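Local coordinates for large adhesion protein (Lap) involved in biofilm formation (Marinobacter hydrocarbonoclasticus, PDB 6XI3) that probably serves as a spacer in a biofilm-forming adhesin, its tandem Ig-like beta-sandwich repeats joined end to end through bound calcium ions, at residues I134-Q139 with G215-A219; L224-V228 with V294-A298; V231-Q236 with S313-T317; D259-V265 with S286-L292; A342-P346 with A395-N399. One frame throughout, in Å; residues are numbered along the deposited sequence.

Contact 1. Residues I134-Q139 with G215-A219; sequences IDNTAQ and GTFDA. With CA (calcium ion), chain D.
At the calcium-bearing end of a beta-sandwich repeat, Asn136, in the turn after strand 126-135, meets Asp218 at the end of strand 208-217. The Asp218 N-H runs almost straight to Asn136 OD1 (N to OD1 2.9 Å, 171°), yet it arrives well above the amide plane, 58° out of it, and so uses no lone pair in the usual way. The other branch, ND2, reaches Thr216 O through a water, and a second water donates to both Asn136 O and Ala219 O. The turn itself is an Asx motif: Asp135 OD1 accepts from Ala138 N at 2.9 Å, above the carboxylate plane.

Beneath this polar layer lies the end of the sandwich core. Ile134 CG2 touches Phe217 CD1 at 3.6 Å, while Ile134 CD1 slides past to Gly215 CA at 3.7 Å, where the glycine has no side chain in its path. Gln139 approaches the Phe217 ring at its edge, CB lying 4.1 Å from CZ, and its CG packs on Ala219 CB at 3.7 Å. Phe217, buried, also touches Ile187 and Asp192. One residue farther along, Asp218 OD1 binds a calcium ion at 2.4 Å; Asp192, Thr220, Asp246 and Asn302 complete the protein part of that site, linking this repeat to the next.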
# COMPACT_ATOMS: atom_id res chain seq x y z
N ILE A 134 4.04 10.80 -12.84
CA ILE A 134 4.16 10.75 -11.37
C ILE A 134 5.65 10.66 -11.09
O ILE A 134 6.25 9.62 -11.40
CB ILE A 134 3.36 9.58 -10.78
CG1 ILE A 134 1.87 9.73 -11.07
CG2 ILE A 134 3.62 9.40 -9.29
CD1 ILE A 134 1.09 8.42 -10.98
N ASP A 135 6.20 11.72 -10.53
CA ASP A 135 7.62 11.82 -10.15
C ASP A 135 7.80 11.26 -8.74
O ASP A 135 7.66 12.02 -7.78
CB ASP A 135 8.10 13.26 -10.30
CG ASP A 135 9.60 13.42 -10.16
OD1 ASP A 135 10.24 12.60 -9.44
OD2 ASP A 135 10.11 14.38 -10.74
N ASN A 136 8.22 9.98 -8.65
CA ASN A 136 8.44 9.24 -7.40
C ASN A 136 9.55 9.90 -6.61
O ASN A 136 9.46 9.86 -5.37
CB ASN A 136 8.71 7.74 -7.63
CG ASN A 136 7.49 7.05 -8.17
OD1 ASN A 136 6.40 7.33 -7.70
ND2 ASN A 136 7.63 6.16 -9.15
N THR A 137 10.56 10.48 -7.27
CA THR A 137 11.71 11.13 -6.59
C THR A 137 11.31 12.46 -5.94
O THR A 137 11.70 12.66 -4.79
CB THR A 137 12.89 11.35 -7.54
OG1 THR A 137 13.09 10.12 -8.24
CG2 THR A 137 14.15 11.75 -6.80
N ALA A 138 10.59 13.35 -6.62
CA ALA A 138 10.17 14.66 -6.05
C ALA A 138 8.81 14.56 -5.32
O ALA A 138 8.48 15.50 -4.60
CB ALA A 138 10.13 15.71 -7.14
N GLN A 139 8.06 13.47 -5.50
CA GLN A 139 6.68 13.27 -4.95
C GLN A 139 5.79 14.38 -5.52
O GLN A 139 5.18 15.14 -4.75
CB GLN A 139 6.69 13.24 -3.41
CG GLN A 139 7.69 12.23 -2.87
CD GLN A 139 7.54 11.84 -1.42
OE1 GLN A 139 6.46 11.77 -0.86
NE2 GLN A 139 8.65 11.46 -0.82
N GLY A 215 -2.60 5.96 -11.85
CA GLY A 215 -1.18 5.63 -12.02
C GLY A 215 -0.64 5.10 -10.72
O GLY A 215 -1.33 5.22 -9.69
N THR A 216 0.60 4.66 -10.75
CA THR A 216 1.25 4.10 -9.56
C THR A 216 2.17 5.13 -8.92
O THR A 216 2.99 5.75 -9.61
CB THR A 216 2.08 2.87 -9.92
OG1 THR A 216 1.17 2.07 -10.67
CG2 THR A 216 2.64 2.16 -8.71
N PHE A 217 2.11 5.20 -7.60
CA PHE A 217 2.99 6.03 -6.75
C PHE A 217 3.86 5.06 -5.95
O PHE A 217 3.34 4.14 -5.27
CB PHE A 217 2.12 6.94 -5.89
CG PHE A 217 2.84 8.04 -5.16
CD1 PHE A 217 3.91 8.70 -5.74
CD2 PHE A 217 2.45 8.40 -3.88
CE1 PHE A 217 4.57 9.70 -5.05
CE2 PHE A 217 3.09 9.43 -3.20
CZ PHE A 217 4.15 10.09 -3.80
N ASP A 218 5.16 5.25 -6.06
CA ASP A 218 6.16 4.43 -5.34
C ASP A 218 7.29 5.37 -4.96
O ASP A 218 8.37 5.25 -5.54
CB ASP A 218 6.60 3.22 -6.16
CG ASP A 218 7.43 2.24 -5.32
OD1 ASP A 218 7.71 2.54 -4.14
OD2 ASP A 218 7.79 1.18 -5.85
N ALA A 219 7.04 6.25 -3.99
CA ALA A 219 8.03 7.23 -3.47
C ALA A 219 8.79 6.65 -2.26
O ALA A 219 9.90 7.14 -1.95
CB ALA A 219 7.34 8.52 -3.15
CA CA D . 6.63 1.96 -2.09
O HOH W 1 10.87 9.64 -3.19
O HOH W 2 5.30 5.18 -11.06
O HOH W 3 7.81 -0.10 -2.06

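Contact 2. Residues L224-V228 with V294-A298; sequences LTVSV and VEATA. With EDT ({[-(bis-carboxymethyl-amino)-ethyl]-carboxymethyl-amino}-acetic acid), chain I.
With CG set opposite the backbone N (chi1 180°), Leu224 drops its two methyls onto the facing strand, CD2 against Ala296 CB at 3.6 Å and CD1 against Ala298 CB at 3.7 Å. Val226 places CG1 between its N and carbonyl carbon (chi1 66°), which leaves CB to meet Ala296 CB at 3.7 Å and turns CG2 toward Val294 CG1, 4.0 Å away. Ala296 is therefore straddled, with Leu224 and Val226 pressing on its one methyl. At the far end, Val228 CG2 touches Val294 CG2 at 3.7 Å, the two side chains crossing obliquely.

Strands 223-232 and 290-299 belong to the two opposed sheets of one Ig-like sandwich. Their local axes pass 7.2 Å apart with directions 150° apart; side chains alternate along each strand, and Leu224, Val226, Val294, Ala296 and Ala298 point toward the partner. Tyr277 and Leu255 wall in the same interior. On the outer side Thr225 CG2 lies 3.6 Å from O19 of a bound EDTA molecule, which Ser307 N also holds by a hydrogen bond.

Several backbone groups pair within their own sheets, as Thr225 does with Thr243 and Ala296 with Asp308, while Val226 N bonds to the Asp308 side chain from the facing sheet. Between these two segments the cohesion comes from apolar side chains, so close fit of methyl groups takes the place of directional bonding.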
# COMPACT_ATOMS: atom_id res chain seq x y z
N LEU A 224 11.06 -3.87 6.47
CA LEU A 224 10.55 -4.50 7.70
C LEU A 224 11.78 -4.87 8.53
O LEU A 224 12.77 -5.34 7.96
CB LEU A 224 9.67 -5.72 7.36
CG LEU A 224 9.10 -6.45 8.58
CD1 LEU A 224 7.73 -7.05 8.31
CD2 LEU A 224 10.03 -7.55 9.05
N THR A 225 11.73 -4.57 9.83
CA THR A 225 12.69 -5.11 10.81
C THR A 225 11.95 -6.00 11.80
O THR A 225 10.77 -5.76 12.02
CB THR A 225 13.46 -3.99 11.51
OG1 THR A 225 12.54 -3.34 12.40
CG2 THR A 225 14.11 -3.00 10.55
N VAL A 226 12.64 -6.99 12.37
CA VAL A 226 12.09 -7.83 13.46
C VAL A 226 13.14 -7.89 14.57
O VAL A 226 14.32 -7.82 14.26
CB VAL A 226 11.64 -9.22 12.98
CG1 VAL A 226 12.79 -10.09 12.50
CG2 VAL A 226 10.85 -9.94 14.08
N SER A 227 12.69 -7.97 15.81
CA SER A 227 13.64 -8.14 16.93
C SER A 227 13.03 -9.11 17.94
O SER A 227 11.77 -9.19 18.06
CB SER A 227 14.08 -6.81 17.49
OG SER A 227 13.23 -6.37 18.51
N VAL A 228 13.90 -9.89 18.56
CA VAL A 228 13.52 -10.80 19.66
C VAL A 228 13.72 -9.98 20.92
O VAL A 228 14.86 -9.76 21.25
CB VAL A 228 14.37 -12.08 19.61
CG1 VAL A 228 13.92 -13.09 20.63
CG2 VAL A 228 14.32 -12.66 18.21
N VAL A 294 14.19 -16.22 13.99
CA VAL A 294 12.87 -15.58 13.82
C VAL A 294 12.91 -14.87 12.48
O VAL A 294 13.83 -14.07 12.26
CB VAL A 294 12.57 -14.61 14.97
CG1 VAL A 294 11.27 -13.86 14.72
CG2 VAL A 294 12.55 -15.35 16.29
N GLU A 295 11.92 -15.16 11.64
CA GLU A 295 11.71 -14.41 10.39
C GLU A 295 10.32 -13.78 10.42
O GLU A 295 9.39 -14.42 10.97
CB GLU A 295 11.83 -15.33 9.19
CG GLU A 295 11.43 -14.61 7.91
CD GLU A 295 12.38 -14.83 6.76
OE1 GLU A 295 12.28 -15.92 6.17
OE2 GLU A 295 13.22 -13.94 6.50
N ALA A 296 10.22 -12.56 9.88
CA ALA A 296 8.97 -11.78 9.77
C ALA A 296 8.85 -11.30 8.31
O ALA A 296 9.87 -10.88 7.76
CB ALA A 296 9.01 -10.61 10.73
N THR A 297 7.65 -11.36 7.75
CA THR A 297 7.34 -10.96 6.37
C THR A 297 5.99 -10.23 6.36
O THR A 297 5.04 -10.68 7.05
CB THR A 297 7.28 -12.18 5.45
OG1 THR A 297 8.52 -12.89 5.55
CG2 THR A 297 7.03 -11.83 4.00
N ALA A 298 5.93 -9.14 5.63
CA ALA A 298 4.69 -8.40 5.35
C ALA A 298 4.71 -8.03 3.87
O ALA A 298 5.69 -8.37 3.18
CB ALA A 298 4.63 -7.17 6.23
O20 EDT I . 16.74 -5.13 8.35
C5 EDT I . 16.39 -4.36 7.42
O19 EDT I . 16.24 -3.09 7.62
C4 EDT I . 16.23 -4.98 6.04
N3 EDT I . 17.00 -6.25 5.80
C2 EDT I . 18.44 -6.20 6.19
C1 EDT I . 19.23 -5.03 5.61
O18 EDT I . 19.86 -4.26 6.40
O17 EDT I . 19.27 -4.90 4.36
C6 EDT I . 16.95 -6.62 4.37
C7 EDT I . 15.66 -7.31 4.11
N8 EDT I . 15.85 -8.32 3.06
C9 EDT I . 15.16 -9.57 3.43
C10 EDT I . 15.54 -10.76 2.58
O16 EDT I . 15.64 -11.86 3.16
O15 EDT I . 15.69 -10.64 1.34
C11 EDT I . 15.36 -7.80 1.76
C12 EDT I . 13.86 -7.99 1.55
O13 EDT I . 13.06 -7.66 2.44
O14 EDT I . 13.43 -8.46 0.46

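Contact 3. Residues V231-Q236 with S313-T317; sequences VDSTAQ and SLDAT. With CA (calcium ion), chain B.
Ser233 OG accepts the backbone N-H of Asp315 at 2.9 Å (N-H...O 167°), tying the turn after strand 223-232 to the start of a calcium-binding loop. The hydroxyl is brought there by a chi1 of -72°, which sets OG away from the carbonyl carbon and in front of the Asp315 N-H. The same OG also lies 3.6 Å from Leu314 CD1, the methyl that meets Val231 CG1 at 3.9 Å with the two side chains nearly at right angles. A little farther along, Ser233 O lies 3.3 Å from Ala316 CB, and a water donates to both Ser233 O and Ala316 O. The turn keeps its shape through an Asx motif in which Asp232 OD1 receives Ala235 N at 2.9 Å, met from above the carboxylate plane.

Asp315 OD1 and Thr317 O both bind the calcium ion, the latter at 2.2 Å; Asp289, Asp343 and Asn399 supply the other protein ligands. Strand 223-232 edges the three-stranded sheet of its sandwich and strand 305-314 edges the four-stranded one, so the contact joins the margins of the two sheets, with Ile284 packed against both Val231 and Leu314.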
# COMPACT_ATOMS: atom_id res chain seq x y z
N VAL A 231 13.21 -14.03 25.13
CA VAL A 231 12.81 -15.46 25.18
C VAL A 231 12.70 -15.84 26.65
O VAL A 231 13.72 -15.87 27.37
CB VAL A 231 13.81 -16.34 24.42
CG1 VAL A 231 13.47 -17.82 24.61
CG2 VAL A 231 13.85 -15.97 22.94
N ASP A 232 11.50 -16.12 27.11
CA ASP A 232 11.29 -16.54 28.52
C ASP A 232 11.41 -18.07 28.53
O ASP A 232 10.44 -18.74 28.12
CB ASP A 232 9.97 -15.98 29.05
CG ASP A 232 9.76 -16.33 30.51
OD1 ASP A 232 10.34 -17.37 30.99
OD2 ASP A 232 9.01 -15.58 31.17
N SER A 233 12.57 -18.60 28.89
CA SER A 233 12.84 -20.06 28.85
C SER A 233 12.06 -20.79 29.96
O SER A 233 11.84 -22.01 29.82
CB SER A 233 14.34 -20.35 28.92
OG SER A 233 14.95 -19.98 27.68
N THR A 234 11.63 -20.11 31.01
CA THR A 234 10.79 -20.70 32.09
C THR A 234 9.35 -20.90 31.57
O THR A 234 8.84 -22.03 31.61
CB THR A 234 10.85 -19.83 33.36
OG1 THR A 234 12.24 -19.80 33.72
CG2 THR A 234 9.99 -20.36 34.49
N ALA A 235 8.75 -19.85 31.02
CA ALA A 235 7.37 -19.91 30.48
C ALA A 235 7.37 -20.55 29.08
O ALA A 235 6.28 -20.85 28.60
CB ALA A 235 6.77 -18.52 30.48
N GLN A 236 8.54 -20.74 28.45
CA GLN A 236 8.71 -21.18 27.03
C GLN A 236 7.85 -20.30 26.12
O GLN A 236 6.99 -20.82 25.37
CB GLN A 236 8.39 -22.67 26.84
CG GLN A 236 9.17 -23.58 27.79
CD GLN A 236 8.58 -24.97 27.86
OE1 GLN A 236 7.74 -25.26 28.70
NE2 GLN A 236 8.98 -25.83 26.95
N SER A 313 17.69 -17.38 21.58
CA SER A 313 18.27 -18.56 22.27
C SER A 313 17.26 -19.07 23.29
O SER A 313 16.59 -18.24 23.94
CB SER A 313 19.60 -18.21 22.88
OG SER A 313 20.20 -19.37 23.39
N LEU A 314 17.07 -20.39 23.32
CA LEU A 314 16.08 -21.06 24.18
C LEU A 314 16.87 -22.01 25.07
O LEU A 314 17.77 -22.72 24.54
CB LEU A 314 15.05 -21.78 23.31
CG LEU A 314 13.95 -22.55 24.03
CD1 LEU A 314 13.17 -21.66 24.98
CD2 LEU A 314 13.00 -23.22 23.02
N ASP A 315 16.61 -21.94 26.37
CA ASP A 315 17.27 -22.84 27.36
C ASP A 315 16.23 -23.22 28.41
O ASP A 315 16.39 -22.76 29.56
CB ASP A 315 18.53 -22.18 27.92
CG ASP A 315 19.41 -23.12 28.72
OD1 ASP A 315 19.08 -24.31 28.79
OD2 ASP A 315 20.46 -22.66 29.23
N ALA A 316 15.19 -23.95 28.01
CA ALA A 316 14.08 -24.36 28.92
C ALA A 316 14.49 -25.56 29.80
O ALA A 316 13.90 -25.76 30.84
CB ALA A 316 12.83 -24.64 28.13
N THR A 317 15.51 -26.30 29.40
CA THR A 317 16.00 -27.52 30.10
C THR A 317 17.51 -27.41 30.37
O THR A 317 18.30 -27.26 29.42
CB THR A 317 15.69 -28.78 29.29
OG1 THR A 317 14.30 -28.80 28.97
CG2 THR A 317 16.07 -30.07 30.00
CA CA B . 19.32 -26.30 27.75
O HOH W 4 11.63 -24.42 31.39
O HOH W 5 21.43 -26.54 28.85

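Contact 4. Residues D259-V265 with S286-L292; sequences DSAGNVV and SLVDGNL. With CA (calcium ion), chain B.
The carboxylate of Asp259, which touches Val288, is gripped on both faces and at both sides of one oxygen. Ala261 N and Asn263 N reach OD1 from opposite faces of its plane, Asn263 N lying 2.7 Å away. OD2 takes Asn263 ND2 on its syn lone pair at 2.9 Å, with the oxygen close to the plane of the donating amide. On the anti side, 25° out of plane, comes the Val288 N-H, whose N is also 2.9 Å from OD2 (165°), and Val288 CG2 presses in at 3.3 Å from the same oxygen. A chi1 of 77° folds the aspartate back over its own turn to make this possible. The turn is a type I beta turn from Asp259 to Gly262, and the bond to Ala261 N makes it an Asx turn as well; Gly262 has the positive phi that suits a residue without a side chain.

Farther along the turn, Leu287 CD2 wedges against Asn263 CB at 3.7 Å and Val265 CG2 at 3.9 Å, reaching the start of strand 264-270. A water accepts from Ser260 N and donates to Val288 O and Asn291 O, bridging the turn to the start of strand 290-299. The partner loop carries Asp289, whose OD2 binds calcium at 2.3 Å while its OD1 accepts from Ala316 N.

Four N-H donors thus converge on one buried carboxylate, and such a set of donors would be expected to stabilise a negative charge on Asp259 and to fix its rotation.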
# COMPACT_ATOMS: atom_id res chain seq x y z
N ASP A 259 13.90 -23.64 15.34
CA ASP A 259 14.82 -24.12 16.38
C ASP A 259 15.97 -24.87 15.70
O ASP A 259 16.00 -24.91 14.47
CB ASP A 259 14.06 -24.94 17.43
CG ASP A 259 13.68 -26.37 17.06
OD1 ASP A 259 14.02 -26.84 15.94
OD2 ASP A 259 12.99 -26.98 17.86
N SER A 260 16.89 -25.38 16.51
CA SER A 260 18.18 -25.99 16.10
C SER A 260 17.95 -27.38 15.47
O SER A 260 18.90 -27.90 14.88
CB SER A 260 19.11 -26.08 17.29
OG SER A 260 18.53 -26.81 18.37
N ALA A 261 16.74 -27.93 15.56
CA ALA A 261 16.37 -29.26 15.02
C ALA A 261 15.49 -29.11 13.77
O ALA A 261 15.08 -30.12 13.17
CB ALA A 261 15.69 -30.08 16.10
N GLY A 262 15.20 -27.87 13.38
CA GLY A 262 14.36 -27.57 12.21
C GLY A 262 12.88 -27.48 12.52
O GLY A 262 12.11 -27.39 11.56
N ASN A 263 12.46 -27.51 13.80
CA ASN A 263 11.02 -27.37 14.16
C ASN A 263 10.64 -25.90 13.98
O ASN A 263 11.52 -25.02 14.19
CB ASN A 263 10.72 -27.85 15.59
CG ASN A 263 11.18 -29.27 15.83
OD1 ASN A 263 10.76 -30.18 15.11
ND2 ASN A 263 12.03 -29.48 16.82
N VAL A 264 9.40 -25.64 13.56
CA VAL A 264 8.94 -24.27 13.20
C VAL A 264 7.66 -23.99 13.98
O VAL A 264 6.77 -24.83 13.94
CB VAL A 264 8.69 -24.14 11.68
CG1 VAL A 264 8.24 -22.72 11.33
CG2 VAL A 264 9.90 -24.53 10.85
N VAL A 265 7.58 -22.83 14.62
CA VAL A 265 6.32 -22.27 15.18
C VAL A 265 5.95 -21.05 14.33
O VAL A 265 6.87 -20.25 14.03
CB VAL A 265 6.52 -21.90 16.66
CG1 VAL A 265 5.53 -20.86 17.15
CG2 VAL A 265 6.50 -23.13 17.55
N SER A 286 6.92 -26.11 21.90
CA SER A 286 7.18 -27.20 20.92
C SER A 286 8.63 -27.17 20.43
O SER A 286 9.01 -28.09 19.70
CB SER A 286 6.22 -27.17 19.76
OG SER A 286 6.47 -26.07 18.91
N LEU A 287 9.44 -26.17 20.79
CA LEU A 287 10.81 -26.06 20.22
C LEU A 287 11.85 -26.58 21.22
O LEU A 287 11.61 -26.58 22.41
CB LEU A 287 11.09 -24.61 19.86
CG LEU A 287 10.10 -24.00 18.87
CD1 LEU A 287 10.52 -22.59 18.53
CD2 LEU A 287 9.98 -24.85 17.60
N VAL A 288 12.99 -27.00 20.71
CA VAL A 288 14.06 -27.58 21.56
C VAL A 288 15.06 -26.48 21.84
O VAL A 288 15.13 -25.50 21.05
CB VAL A 288 14.71 -28.80 20.89
CG1 VAL A 288 13.69 -29.89 20.63
CG2 VAL A 288 15.45 -28.42 19.60
N ASP A 289 15.91 -26.71 22.84
CA ASP A 289 16.92 -25.73 23.26
C ASP A 289 17.95 -25.50 22.16
O ASP A 289 18.19 -26.42 21.33
CB ASP A 289 17.57 -26.17 24.57
CG ASP A 289 16.66 -25.99 25.78
OD1 ASP A 289 15.45 -25.54 25.62
OD2 ASP A 289 17.18 -26.24 26.88
N GLY A 290 18.58 -24.33 22.21
CA GLY A 290 19.64 -23.92 21.26
C GLY A 290 19.25 -22.63 20.57
O GLY A 290 18.34 -21.92 21.06
N ASN A 291 19.92 -22.32 19.47
CA ASN A 291 19.67 -21.11 18.65
C ASN A 291 18.23 -21.14 18.13
O ASN A 291 17.69 -22.24 17.78
CB ASN A 291 20.66 -20.98 17.49
CG ASN A 291 22.09 -20.74 17.95
OD1 ASN A 291 22.32 -20.38 19.11
ND2 ASN A 291 23.04 -20.92 17.06
N LEU A 292 17.63 -19.96 18.08
CA LEU A 292 16.34 -19.73 17.39
C LEU A 292 16.62 -18.76 16.25
O LEU A 292 17.45 -17.85 16.46
CB LEU A 292 15.35 -19.09 18.36
CG LEU A 292 14.92 -19.95 19.53
CD1 LEU A 292 13.83 -19.26 20.29
CD2 LEU A 292 14.46 -21.34 19.09
CA CA B . 19.32 -26.30 27.75
O HOH W 6 17.04 -24.66 19.16
O HOH W 7 6.62 -26.73 16.52
O HOH W 5 21.43 -26.54 28.85

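Contact 5. Residues A342-P346 with A395-N399; sequences ADVAP and AQGRN. With CA (calcium ion), chain B.
Arg398 passes obliquely across Asp343 at a calcium-bound junction between two Ig-like repeats. Its CB starts 3.5 Å from Asp343 OD2, and CG then passes OD1 of the same carboxylate. From CG to NE the chain is extended, with CD still 3.6 Å from Asp343 OD1. NE comes near Ala345 CB, and the guanidinium beyond it carries Ala345 CA over one face. At the tip the branches part. NH1 makes a salt bridge to Asp343 OD1 at 2.9 Å, meeting it on the anti side; the oxygen is almost in the guanidinium plane, though the carboxylate itself is turned 39° from that plane. Arg398 NH2 instead rests 3.6 Å from Ala345 CA, near the Pro346 ring.

Asp343 thus divides its oxygens, OD1 for the arginine and OD2 for the calcium ion at 2.2 Å. Asn399 OD1 is a second ligand, its ND2 being hydrogen-bonded to Leu314 O, and Asp289, Asp315 and Thr317 complete the protein set. The positive arginine probably offsets some of the negative charge gathered there; it also packs on Val288 and Asp289 of the preceding repeat. The backbones are also tied directly, as Arg398 N donates to Asp343 O at 2.9 Å, nearly in line with the C=O bond. Val344 CG1 lies 3.7 Å from Gln396 O, and that same carbonyl oxygen accepts from a water 2.8 Å away, which in turn accepts from Ala345 N.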
# COMPACT_ATOMS: atom_id res chain seq x y z
N ALA A 342 20.15 -34.97 30.52
CA ALA A 342 19.06 -34.00 30.28
C ALA A 342 19.55 -33.00 29.24
O ALA A 342 20.72 -32.60 29.32
CB ALA A 342 18.67 -33.36 31.60
N ASP A 343 18.70 -32.68 28.25
CA ASP A 343 18.97 -31.70 27.16
C ASP A 343 20.18 -32.11 26.30
O ASP A 343 20.91 -31.21 25.80
CB ASP A 343 19.16 -30.29 27.70
CG ASP A 343 18.80 -29.28 26.61
OD1 ASP A 343 17.96 -29.64 25.75
OD2 ASP A 343 19.39 -28.19 26.58
N VAL A 344 20.42 -33.42 26.14
CA VAL A 344 21.35 -33.96 25.11
C VAL A 344 20.50 -34.67 24.05
O VAL A 344 19.82 -35.62 24.42
CB VAL A 344 22.37 -34.93 25.73
CG1 VAL A 344 23.32 -35.45 24.67
CG2 VAL A 344 23.15 -34.29 26.87
N ALA A 345 20.51 -34.19 22.81
CA ALA A 345 19.73 -34.72 21.69
C ALA A 345 19.99 -36.22 21.63
O ALA A 345 21.14 -36.65 21.73
CB ALA A 345 20.10 -34.04 20.38
N PRO A 346 18.95 -37.06 21.52
CA PRO A 346 19.14 -38.48 21.25
C PRO A 346 20.00 -38.68 20.00
O PRO A 346 19.97 -37.85 19.10
CB PRO A 346 17.72 -38.98 21.07
CG PRO A 346 16.91 -38.05 21.94
CD PRO A 346 17.52 -36.70 21.64
N ALA A 395 29.36 -35.27 27.19
CA ALA A 395 28.50 -35.11 26.01
C ALA A 395 28.16 -33.62 25.84
O ALA A 395 28.18 -32.89 26.84
CB ALA A 395 27.26 -35.97 26.13
N GLN A 396 27.83 -33.23 24.61
CA GLN A 396 27.43 -31.83 24.26
C GLN A 396 25.91 -31.68 24.39
O GLN A 396 25.14 -32.41 23.71
CB GLN A 396 27.96 -31.52 22.86
CG GLN A 396 29.48 -31.60 22.78
CD GLN A 396 30.15 -30.50 23.57
OE1 GLN A 396 29.87 -29.32 23.36
NE2 GLN A 396 31.01 -30.88 24.50
N GLY A 397 25.48 -30.78 25.28
CA GLY A 397 24.08 -30.39 25.44
C GLY A 397 23.64 -29.49 24.29
O GLY A 397 24.49 -28.99 23.54
N ARG A 398 22.34 -29.31 24.16
CA ARG A 398 21.75 -28.47 23.09
C ARG A 398 22.16 -27.00 23.18
O ARG A 398 22.03 -26.30 22.14
CB ARG A 398 20.23 -28.56 23.16
CG ARG A 398 19.69 -29.90 22.72
CD ARG A 398 18.30 -29.77 22.16
NE ARG A 398 17.72 -31.04 21.75
CZ ARG A 398 17.19 -31.92 22.58
NH1 ARG A 398 17.19 -31.70 23.89
NH2 ARG A 398 16.63 -33.02 22.11
N ASN A 399 22.57 -26.49 24.35
CA ASN A 399 23.01 -25.08 24.45
C ASN A 399 24.54 -25.02 24.31
O ASN A 399 25.11 -24.00 24.67
CB ASN A 399 22.49 -24.39 25.70
CG ASN A 399 21.00 -24.18 25.61
OD1 ASN A 399 20.25 -24.96 26.19
ND2 ASN A 399 20.57 -23.18 24.87
CA CA B . 19.32 -26.30 27.75
O HOH W 8 22.71 -32.24 22.29
O HOH W 5 21.43 -26.54 28.85

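How the contacts relate
Contact 1 closes before the others open and lies near the preceding calcium site, its centre about 27 Å from that of contact 2. Contacts 2, 3 and 4 share one sandwich: contact 2 spans its core, contact 3 uses the same strand 223-232, and contact 4, nested within the loops closed by both, uses strand 290-299. Contact 5 follows in the next repeat. Contacts 3, 4 and 5, with centres about 11 to 15 Å apart, meet around one calcium ion and share a water ligand. Two repeats thus contribute to a single site, consistent with calcium stiffening the joints of an elongated adhesin, while contact 2 lies within one domain.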